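Local coordinates for pyruvate kinase (PDB 3GG8), which catalyses the last step of glycolysis, transferring a phosphoryl group from phosphoenolpyruvate to ADP to yield pyruvate and ATP, at residues I107-L112 / E189-N194; T119-A124 / Q182-I187; A124-V129 / V177-Q182. All blocks are in the same frame, centred on the assembly; numbering follows the deposited sequence.

Contact 1: residues I107-L112 / E189-N194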
loop_
_atom_site.group_PDB
_atom_site.type_symbol
_atom_site.label_atom_id
_atom_site.label_comp_id
_atom_site.label_asym_id
_atom_site.label_seq_id
_atom_site.Cartn_x
_atom_site.Cartn_y
_atom_site.Cartn_z
ATOM N N ILE C 107 5.399 39.787 -32.162
ATOM C CA ILE C 107 5.580 39.745 -33.610
ATOM C C ILE C 107 4.259 40.161 -34.235
ATOM O O ILE C 107 3.197 39.696 -33.806
ATOM C CB ILE C 107 6.016 38.363 -34.137
ATOM C CG1 ILE C 107 7.309 37.923 -33.446
ATOM C CG2 ILE C 107 6.221 38.417 -35.653
ATOM C CD1 ILE C 107 7.688 36.465 -33.648
ATOM N N ARG C 108 4.335 41.043 -35.231
ATOM C CA ARG C 108 3.140 41.531 -35.909
ATOM C C ARG C 108 3.322 41.613 -37.420
ATOM O O ARG C 108 4.445 41.786 -37.921
ATOM C CB ARG C 108 2.711 42.897 -35.328
ATOM C CG ARG C 108 1.758 42.773 -34.143
ATOM C CD ARG C 108 1.527 44.094 -33.427
ATOM N NE ARG C 108 0.094 44.332 -33.185
ATOM C CZ ARG C 108 -0.637 43.761 -32.226
ATOM N NH1 ARG C 108 -1.932 44.058 -32.123
ATOM N NH2 ARG C 108 -0.093 42.889 -31.377
ATOM N N THR C 109 2.216 41.478 -38.146
ATOM C CA THR C 109 2.207 41.775 -39.583
ATOM C C THR C 109 2.305 43.291 -39.782
ATOM O O THR C 109 2.116 44.060 -38.847
ATOM C CB THR C 109 0.944 41.250 -40.301
ATOM O OG1 THR C 109 -0.214 41.916 -39.788
ATOM C CG2 THR C 109 0.773 39.745 -40.103
ATOM N N GLY C 110 2.616 43.716 -41.000
ATOM C CA GLY C 110 2.677 45.137 -41.303
ATOM C C GLY C 110 1.377 45.709 -41.830
ATOM O O GLY C 110 0.286 45.199 -41.538
ATOM N N PHE C 111 1.504 46.767 -42.625
ATOM C CA PHE C 111 0.357 47.517 -43.130
ATOM C C PHE C 111 -0.107 47.018 -44.491
ATOM O O PHE C 111 0.684 46.491 -45.258
ATOM C CB PHE C 111 0.687 49.016 -43.177
ATOM C CG PHE C 111 0.958 49.609 -41.822
ATOM C CD1 PHE C 111 -0.093 49.969 -40.986
ATOM C CD2 PHE C 111 2.265 49.787 -41.375
ATOM C CE1 PHE C 111 0.151 50.507 -39.726
ATOM C CE2 PHE C 111 2.525 50.329 -40.114
ATOM C CZ PHE C 111 1.469 50.691 -39.288
ATOM N N LEU C 112 -1.399 47.189 -44.759
ATOM C CA LEU C 112 -2.032 46.743 -45.995
ATOM C C LEU C 112 -2.457 47.936 -46.861
ATOM O O LEU C 112 -2.769 49.014 -46.349
ATOM C CB LEU C 112 -3.232 45.833 -45.679
ATOM C CG LEU C 112 -2.900 44.451 -45.084
ATOM C CD1 LEU C 112 -4.141 43.708 -44.589
ATOM C CD2 LEU C 112 -2.114 43.593 -46.086
ATOM N N GLU C 189 -4.682 44.271 -40.882
ATOM C CA GLU C 189 -3.291 44.699 -40.753
ATOM C C GLU C 189 -2.817 44.742 -39.309
ATOM O O GLU C 189 -3.625 44.888 -38.380
ATOM C CB GLU C 189 -3.047 46.043 -41.448
ATOM C CG GLU C 189 -4.058 47.146 -41.174
ATOM C CD GLU C 189 -3.708 48.432 -41.907
ATOM O OE1 GLU C 189 -4.060 49.520 -41.410
ATOM O OE2 GLU C 189 -3.063 48.369 -42.972
ATOM N N ARG C 190 -1.500 44.607 -39.137
ATOM C CA ARG C 190 -0.863 44.574 -37.817
ATOM C C ARG C 190 -1.501 43.535 -36.891
ATOM O O ARG C 190 -1.891 43.840 -35.753
ATOM C CB ARG C 190 -0.880 45.949 -37.149
ATOM C CG ARG C 190 -0.629 47.099 -38.074
ATOM C CD ARG C 190 -0.146 48.289 -37.296
ATOM N NE ARG C 190 1.250 48.114 -36.913
ATOM C CZ ARG C 190 1.711 48.225 -35.672
ATOM N NH1 ARG C 190 3.006 48.028 -35.429
ATOM N NH2 ARG C 190 0.883 48.532 -34.677
ATOM N N LYS C 191 -1.611 42.311 -37.388
ATOM C CA LYS C 191 -2.072 41.208 -36.570
ATOM C C LYS C 191 -0.886 40.468 -35.954
ATOM O O LYS C 191 0.215 40.450 -36.514
ATOM C CB LYS C 191 -2.911 40.247 -37.404
ATOM C CG LYS C 191 -4.128 40.858 -38.018
ATOM C CD LYS C 191 -5.022 41.507 -36.988
ATOM C CE LYS C 191 -6.328 41.960 -37.619
ATOM N NZ LYS C 191 -6.763 43.263 -37.051
ATOM N N ASN C 192 -1.124 39.852 -34.801
ATOM C CA ASN C 192 -0.112 39.023 -34.159
ATOM C C ASN C 192 0.284 37.796 -34.992
ATOM O O ASN C 192 -0.492 37.284 -35.807
ATOM C CB ASN C 192 -0.541 38.619 -32.741
ATOM C CG ASN C 192 -1.791 37.735 -32.719
ATOM O OD1 ASN C 192 -2.063 36.960 -33.652
ATOM N ND2 ASN C 192 -2.559 37.845 -31.624
ATOM N N MET C 193 1.512 37.348 -34.771
ATOM C CA MET C 193 2.060 36.184 -35.447
ATOM C C MET C 193 2.658 35.215 -34.433
ATOM O O MET C 193 3.205 35.615 -33.395
ATOM C CB MET C 193 3.109 36.608 -36.488
ATOM C CG MET C 193 2.523 37.457 -37.619
ATOM S SD MET C 193 3.728 38.066 -38.818
ATOM C CE MET C 193 4.378 36.535 -39.503
ATOM N N ASN C 194 2.526 33.929 -34.739
ATOM C CA ASN C 194 3.129 32.891 -33.938
ATOM C C ASN C 194 4.036 32.018 -34.779
ATOM O O ASN C 194 3.768 31.771 -35.968
ATOM C CB ASN C 194 2.048 32.060 -33.245
ATOM C CG ASN C 194 1.260 32.880 -32.231
ATOM O OD1 ASN C 194 0.373 33.640 -32.599
ATOM N ND2 ASN C 194 1.601 32.739 -30.956
#
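Glu189 OE2 takes the backbone N-H of Leu112 at 2.7 Å, in an almost straight bond that arrives nearly in line with the carboxylate's C-O bond. With CG tucked between the backbone N and the carbonyl carbon (chi1 47°), the Glu189 side chain runs past that of Leu112 in the opposite direction. Its OE1 is hydrogen-bonded to His115, so both oxygens have partners, which should restrain the carboxylate's rotation. OE2 also sits at the edge of the Phe111 ring, whose plane is 81° from that of the carboxylate. Arg190 runs alongside this ring, its CD 3.3 Å from Phe111 CE1, with guanidinium and ring planes only 17° apart.

Thr109 holds Lys191 twice: its N-H goes to Lys191 O at 2.8 Å, and its OG1 accepts Lys191 N, also at 2.8 Å. Arg190 N to Gly110 O, 3.1 Å, and Met193 N to Ile107 O, 3.0 Å, continue the pairing on either side. Met193 SD lies 3.6 Å from Thr109 CG2.

The outgoing and returning chain segments between the barrel and, as in other pyruvate kinases, the lid-like B domain pair here, with a single bridge between Arg108 and Asn192. Side-chain oxygens stand in for carbonyls where the backbone ladder is irregular, implying a pairing tied to particular residues and not a repeating sheet.

Contact 2: residues T119-A124 / Q182-I187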
loop_
_atom_site.group_PDB
_atom_site.type_symbol
_atom_site.label_atom_id
_atom_site.label_comp_id
_atom_site.label_asym_id
_atom_site.label_seq_id
_atom_site.Cartn_x
_atom_site.Cartn_y
_atom_site.Cartn_z
ATOM N N THR C 119 -7.830 38.702 -48.422
ATOM C CA THR C 119 -8.230 37.322 -48.219
ATOM C C THR C 119 -7.335 36.396 -49.038
ATOM O O THR C 119 -7.216 36.552 -50.259
ATOM C CB THR C 119 -9.759 37.070 -48.453
ATOM O OG1 THR C 119 -9.990 36.732 -49.814
ATOM C CG2 THR C 119 -10.592 38.291 -48.091
ATOM N N LEU C 120 -6.681 35.460 -48.346
ATOM C CA LEU C 120 -5.837 34.471 -49.007
ATOM C C LEU C 120 -6.575 33.158 -49.143
ATOM O O LEU C 120 -7.341 32.777 -48.258
ATOM C CB LEU C 120 -4.522 34.266 -48.267
ATOM C CG LEU C 120 -3.648 35.514 -48.228
ATOM C CD1 LEU C 120 -3.726 36.141 -46.843
ATOM C CD2 LEU C 120 -2.221 35.178 -48.604
ATOM N N GLN C 121 -6.336 32.487 -50.268
ATOM C CA GLN C 121 -6.992 31.231 -50.604
ATOM C C GLN C 121 -6.095 30.068 -50.219
ATOM O O GLN C 121 -4.869 30.164 -50.319
ATOM C CB GLN C 121 -7.229 31.169 -52.116
ATOM C CG GLN C 121 -8.666 30.906 -52.511
ATOM C CD GLN C 121 -9.527 32.125 -52.285
ATOM O OE1 GLN C 121 -10.510 32.077 -51.541
ATOM N NE2 GLN C 121 -9.139 33.243 -52.895
ATOM N N GLN C 122 -6.701 28.957 -49.805
ATOM C CA GLN C 122 -5.937 27.744 -49.510
ATOM C C GLN C 122 -5.040 27.353 -50.682
ATOM O O GLN C 122 -5.488 27.306 -51.829
ATOM C CB GLN C 122 -6.861 26.585 -49.134
ATOM C CG GLN C 122 -6.107 25.276 -48.928
ATOM C CD GLN C 122 -6.955 24.189 -48.323
ATOM O OE1 GLN C 122 -7.825 24.454 -47.487
ATOM N NE2 GLN C 122 -6.699 22.946 -48.729
ATOM N N GLY C 123 -3.769 27.094 -50.392
ATOM C CA GLY C 123 -2.816 26.694 -51.422
ATOM C C GLY C 123 -2.240 27.867 -52.201
ATOM O O GLY C 123 -1.425 27.677 -53.114
ATOM N N ALA C 124 -2.662 29.079 -51.843
ATOM C CA ALA C 124 -2.107 30.281 -52.457
ATOM C C ALA C 124 -0.808 30.710 -51.771
ATOM O O ALA C 124 -0.599 30.460 -50.577
ATOM C CB ALA C 124 -3.124 31.420 -52.469
ATOM N N GLN C 182 -2.453 27.417 -45.716
ATOM C CA GLN C 182 -2.977 26.078 -45.417
ATOM C C GLN C 182 -4.508 26.072 -45.400
ATOM O O GLN C 182 -5.141 25.025 -45.576
ATOM C CB GLN C 182 -2.400 25.502 -44.111
ATOM C CG GLN C 182 -0.893 25.204 -44.137
ATOM C CD GLN C 182 -0.465 24.357 -45.337
ATOM O OE1 GLN C 182 -0.743 23.152 -45.412
ATOM N NE2 GLN C 182 0.220 24.993 -46.287
ATOM N N ASN C 183 -5.083 27.256 -45.191
ATOM C CA ASN C 183 -6.528 27.464 -45.239
ATOM C C ASN C 183 -6.870 28.803 -45.903
ATOM O O ASN C 183 -5.985 29.644 -46.119
ATOM C CB ASN C 183 -7.128 27.382 -43.829
ATOM C CG ASN C 183 -6.610 28.472 -42.902
ATOM O OD1 ASN C 183 -7.389 29.221 -42.310
ATOM N ND2 ASN C 183 -5.290 28.564 -42.768
ATOM N N THR C 184 -8.147 28.978 -46.246
ATOM C CA THR C 184 -8.682 30.256 -46.726
ATOM C C THR C 184 -9.066 31.158 -45.538
ATOM O O THR C 184 -9.804 30.742 -44.645
ATOM C CB THR C 184 -9.902 30.029 -47.647
ATOM O OG1 THR C 184 -9.521 29.167 -48.728
ATOM C CG2 THR C 184 -10.437 31.358 -48.209
ATOM N N ALA C 185 -8.540 32.380 -45.518
ATOM C CA ALA C 185 -8.850 33.329 -44.440
ATOM C C ALA C 185 -8.739 34.799 -44.865
ATOM O O ALA C 185 -8.137 35.129 -45.891
ATOM C CB ALA C 185 -7.984 33.051 -43.210
ATOM N N THR C 186 -9.346 35.670 -44.067
ATOM C CA THR C 186 -9.313 37.107 -44.288
ATOM C C THR C 186 -8.544 37.736 -43.142
ATOM O O THR C 186 -8.922 37.590 -41.975
ATOM C CB THR C 186 -10.741 37.692 -44.353
ATOM O OG1 THR C 186 -11.374 37.247 -45.557
ATOM C CG2 THR C 186 -10.720 39.220 -44.338
ATOM N N ILE C 187 -7.459 38.429 -43.464
ATOM C CA ILE C 187 -6.670 39.069 -42.409
ATOM C C ILE C 187 -6.628 40.592 -42.560
ATOM O O ILE C 187 -6.574 41.117 -43.674
ATOM C CB ILE C 187 -5.226 38.455 -42.271
ATOM C CG1 ILE C 187 -4.481 38.485 -43.613
ATOM C CG2 ILE C 187 -5.301 37.022 -41.711
ATOM C CD1 ILE C 187 -2.972 38.353 -43.496
#
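Backbone pairing comes first: Leu120 and Ala185 form an antiparallel hydrogen-bonded pair, with Leu120 N to Ala185 O at 2.9 Å and Ala185 N to Leu120 O at 3.0 Å. The next pair, Thr119 with Thr186, is non-hydrogen-bonded and puts both side chains on the same face of the little ladder. CA-H groups of Thr119 and Thr184 add weaker contacts to the carbonyl oxygens of Ala185 and Leu120.

Beyond the ladder a side chain takes over. Thr184 OG1 accepts Gln122 N at 3.0 Å (158° at the hydrogen); chi1 of -56° turns this hydroxyl away from the carbonyl carbon of its own residue and leaves the methyl CG2 to lie 3.4 Å from Gln121 OE1. Gln121 opens a type II beta turn, closed by Ala124 N to Gln121 O at 2.9 Å, with Gly123 at positive phi. The turn leads from strand 118-120 into strand 125-129, while residues 182-184 lead from strand 176-181 into strand 185-187, so a two-stranded sheet is set at the end of the larger B-domain sheet.

Apolar packing lies on the other face, where Leu120 CD1 meets Ile187 CG1 at 4.1 Å and Leu165 of strand 165-172 comes against Leu120. In van der Waals contact, the extended Gln122 chain passes the Gln182 carbonyl, with CG 3.5 Å from Gln182 O. Asn183 packs against Arg324 of the second subunit.

Contact 3: residues A124-V129 / V177-Q182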
loop_
_atom_site.group_PDB
_atom_site.type_symbol
_atom_site.label_atom_id
_atom_site.label_comp_id
_atom_site.label_asym_id
_atom_site.label_seq_id
_atom_site.Cartn_x
_atom_site.Cartn_y
_atom_site.Cartn_z
ATOM N N ALA C 124 -2.662 29.079 -51.843
ATOM C CA ALA C 124 -2.107 30.281 -52.457
ATOM C C ALA C 124 -0.808 30.710 -51.771
ATOM O O ALA C 124 -0.599 30.460 -50.577
ATOM C CB ALA C 124 -3.124 31.420 -52.469
ATOM N N THR C 125 0.049 31.347 -52.566
ATOM C CA THR C 125 1.384 31.795 -52.181
ATOM C C THR C 125 1.340 33.146 -51.461
ATOM O O THR C 125 0.744 34.098 -51.964
ATOM C CB THR C 125 2.260 31.925 -53.455
ATOM O OG1 THR C 125 2.440 30.626 -54.038
ATOM C CG2 THR C 125 3.620 32.555 -53.159
ATOM N N LEU C 126 1.987 33.219 -50.299
ATOM C CA LEU C 126 2.182 34.483 -49.579
ATOM C C LEU C 126 3.653 34.733 -49.230
ATOM O O LEU C 126 4.267 33.971 -48.476
ATOM C CB LEU C 126 1.331 34.533 -48.309
ATOM C CG LEU C 126 1.502 35.680 -47.299
ATOM C CD1 LEU C 126 1.109 37.042 -47.882
ATOM C CD2 LEU C 126 0.676 35.375 -46.051
ATOM N N LYS C 127 4.207 35.803 -49.786
ATOM C CA LYS C 127 5.541 36.241 -49.432
ATOM C C LYS C 127 5.454 37.046 -48.143
ATOM O O LYS C 127 4.609 37.934 -48.019
ATOM C CB LYS C 127 6.130 37.088 -50.564
ATOM C CG LYS C 127 7.583 37.488 -50.381
ATOM C CD LYS C 127 8.157 37.875 -51.725
ATOM C CE LYS C 127 9.427 38.702 -51.590
ATOM N NZ LYS C 127 10.009 38.950 -52.956
ATOM N N ILE C 128 6.299 36.714 -47.170
ATOM C CA ILE C 128 6.414 37.541 -45.980
ATOM C C ILE C 128 7.797 38.156 -45.918
ATOM O O ILE C 128 8.786 37.449 -45.783
ATOM C CB ILE C 128 6.091 36.770 -44.689
ATOM C CG1 ILE C 128 4.675 36.199 -44.756
ATOM C CG2 ILE C 128 6.254 37.686 -43.442
ATOM C CD1 ILE C 128 4.309 35.354 -43.563
ATOM N N VAL C 129 7.852 39.480 -46.011
ATOM C CA VAL C 129 9.129 40.209 -46.062
ATOM C C VAL C 129 9.528 40.819 -44.716
ATOM O O VAL C 129 8.699 40.956 -43.809
ATOM C CB VAL C 129 9.141 41.323 -47.164
ATOM C CG1 VAL C 129 8.709 40.769 -48.535
ATOM C CG2 VAL C 129 8.289 42.534 -46.757
ATOM N N VAL C 177 10.500 35.340 -46.758
ATOM C CA VAL C 177 10.120 33.941 -46.677
ATOM C C VAL C 177 8.937 33.780 -47.639
ATOM O O VAL C 177 8.059 34.650 -47.705
ATOM C CB VAL C 177 9.749 33.575 -45.202
ATOM C CG1 VAL C 177 8.878 32.337 -45.114
ATOM C CG2 VAL C 177 11.014 33.401 -44.359
ATOM N N ILE C 178 8.960 32.705 -48.426
ATOM C CA ILE C 178 7.823 32.327 -49.268
ATOM C C ILE C 178 6.998 31.329 -48.483
ATOM O O ILE C 178 7.520 30.370 -47.912
ATOM C CB ILE C 178 8.256 31.694 -50.644
ATOM C CG1 ILE C 178 9.359 32.517 -51.340
ATOM C CG2 ILE C 178 7.054 31.517 -51.583
ATOM C CD1 ILE C 178 8.978 33.966 -51.671
ATOM N N THR C 179 5.705 31.561 -48.422
ATOM C CA THR C 179 4.853 30.665 -47.664
ATOM C C THR C 179 3.670 30.228 -48.515
ATOM O O THR C 179 3.449 30.754 -49.607
ATOM C CB THR C 179 4.362 31.292 -46.337
ATOM O OG1 THR C 179 3.385 32.306 -46.603
ATOM C CG2 THR C 179 5.510 31.888 -45.541
ATOM N N GLN C 180 2.917 29.261 -48.006
ATOM C CA GLN C 180 1.757 28.767 -48.705
ATOM C C GLN C 180 0.588 28.616 -47.731
ATOM O O GLN C 180 0.709 27.933 -46.714
ATOM C CB GLN C 180 2.119 27.436 -49.339
ATOM C CG GLN C 180 1.234 27.002 -50.464
ATOM C CD GLN C 180 1.402 25.526 -50.727
ATOM O OE1 GLN C 180 2.020 25.122 -51.714
ATOM N NE2 GLN C 180 0.885 24.704 -49.814
ATOM N N ALA C 181 -0.534 29.265 -48.035
ATOM C CA ALA C 181 -1.702 29.244 -47.153
ATOM C C ALA C 181 -2.263 27.830 -46.970
ATOM O O ALA C 181 -2.497 27.126 -47.941
ATOM C CB ALA C 181 -2.772 30.185 -47.673
ATOM N N GLN C 182 -2.453 27.417 -45.716
ATOM C CA GLN C 182 -2.977 26.078 -45.417
ATOM C C GLN C 182 -4.508 26.072 -45.400
ATOM O O GLN C 182 -5.141 25.025 -45.576
ATOM C CB GLN C 182 -2.400 25.502 -44.111
ATOM C CG GLN C 182 -0.893 25.204 -44.137
ATOM C CD GLN C 182 -0.465 24.357 -45.337
ATOM O OE1 GLN C 182 -0.743 23.152 -45.412
ATOM N NE2 GLN C 182 0.220 24.993 -46.287
#
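The flat peptide carbonyl of Leu126 meets Thr179 twice. Thr179 OG1 donates to Leu126 O at 2.7 Å, tilted 18° from the carbonyl plane, and Thr179 N donates to the same oxygen at 2.8 Å from farther above that plane, 37° out of it. Leu126 N returns to Thr179 O at 2.9 Å, completing the hydrogen-bonded pair. At the far end the amide of Gln182 bonds within its own segment, NE2 to Gln180 O, with that oxygen close to the amide plane.

The Thr179 hydroxyl is placed by chi1 of 72°, which sets OG1 between its backbone N and carbonyl carbon and aims it across the pair. A hydroxyl on a buried strand face is thereby satisfied by a carbonyl that already serves the ladder.

Ile128 and Val177 make the other hydrogen-bonded pair, Ile128 N to Val177 O at 2.8 Å with Val177 N returning to Ile128 O; just before strand 125-129, Ala124 O takes a single bond from Ala181 N, also 2.8 Å. On the face with Thr125 and Lys127, Ile178 spreads between them, its CG2 3.9 Å from Thr125 CG2 and its CD1 4.0 Å from Lys127 CD. The Lys127 chain runs out extended and makes a cation-pi contact with Tyr176. On the other face Leu126, Ile128, Val177 and Thr179 are buried.

This antiparallel pair lies within the mixed sheet of the pyruvate kinase B domain: strand 140-142 runs parallel along 125-129, Ile141 against Leu126 and Ile128, while strand 165-172 flanks 176-181, Val169 and Val167 meeting Val177 and Thr179.

How the contacts relate
The three contacts nest along the chain: contact 3 lies inside contact 2, which lies inside contact 1, all in or at the edge of the B domain. None is a true core contact. Contact 3 is regular sheet pairing with one buried face. Contact 2, the most surface-lying, shares Ala124 and Gln182 with it and carries the chain into a short, half-exposed ladder, tied back by Gly123 N and Ala181 O, a probable hydrogen bond, and by Leu120 packing on Leu126. Contact 1, partly buried, adds carboxylate and hydroxyl acceptors to a few irregular backbone bonds, with Arg190 packed along Phe111. Met193 packs on Ile128 of contact 3, and Leu112 on Ile187 of contact 2.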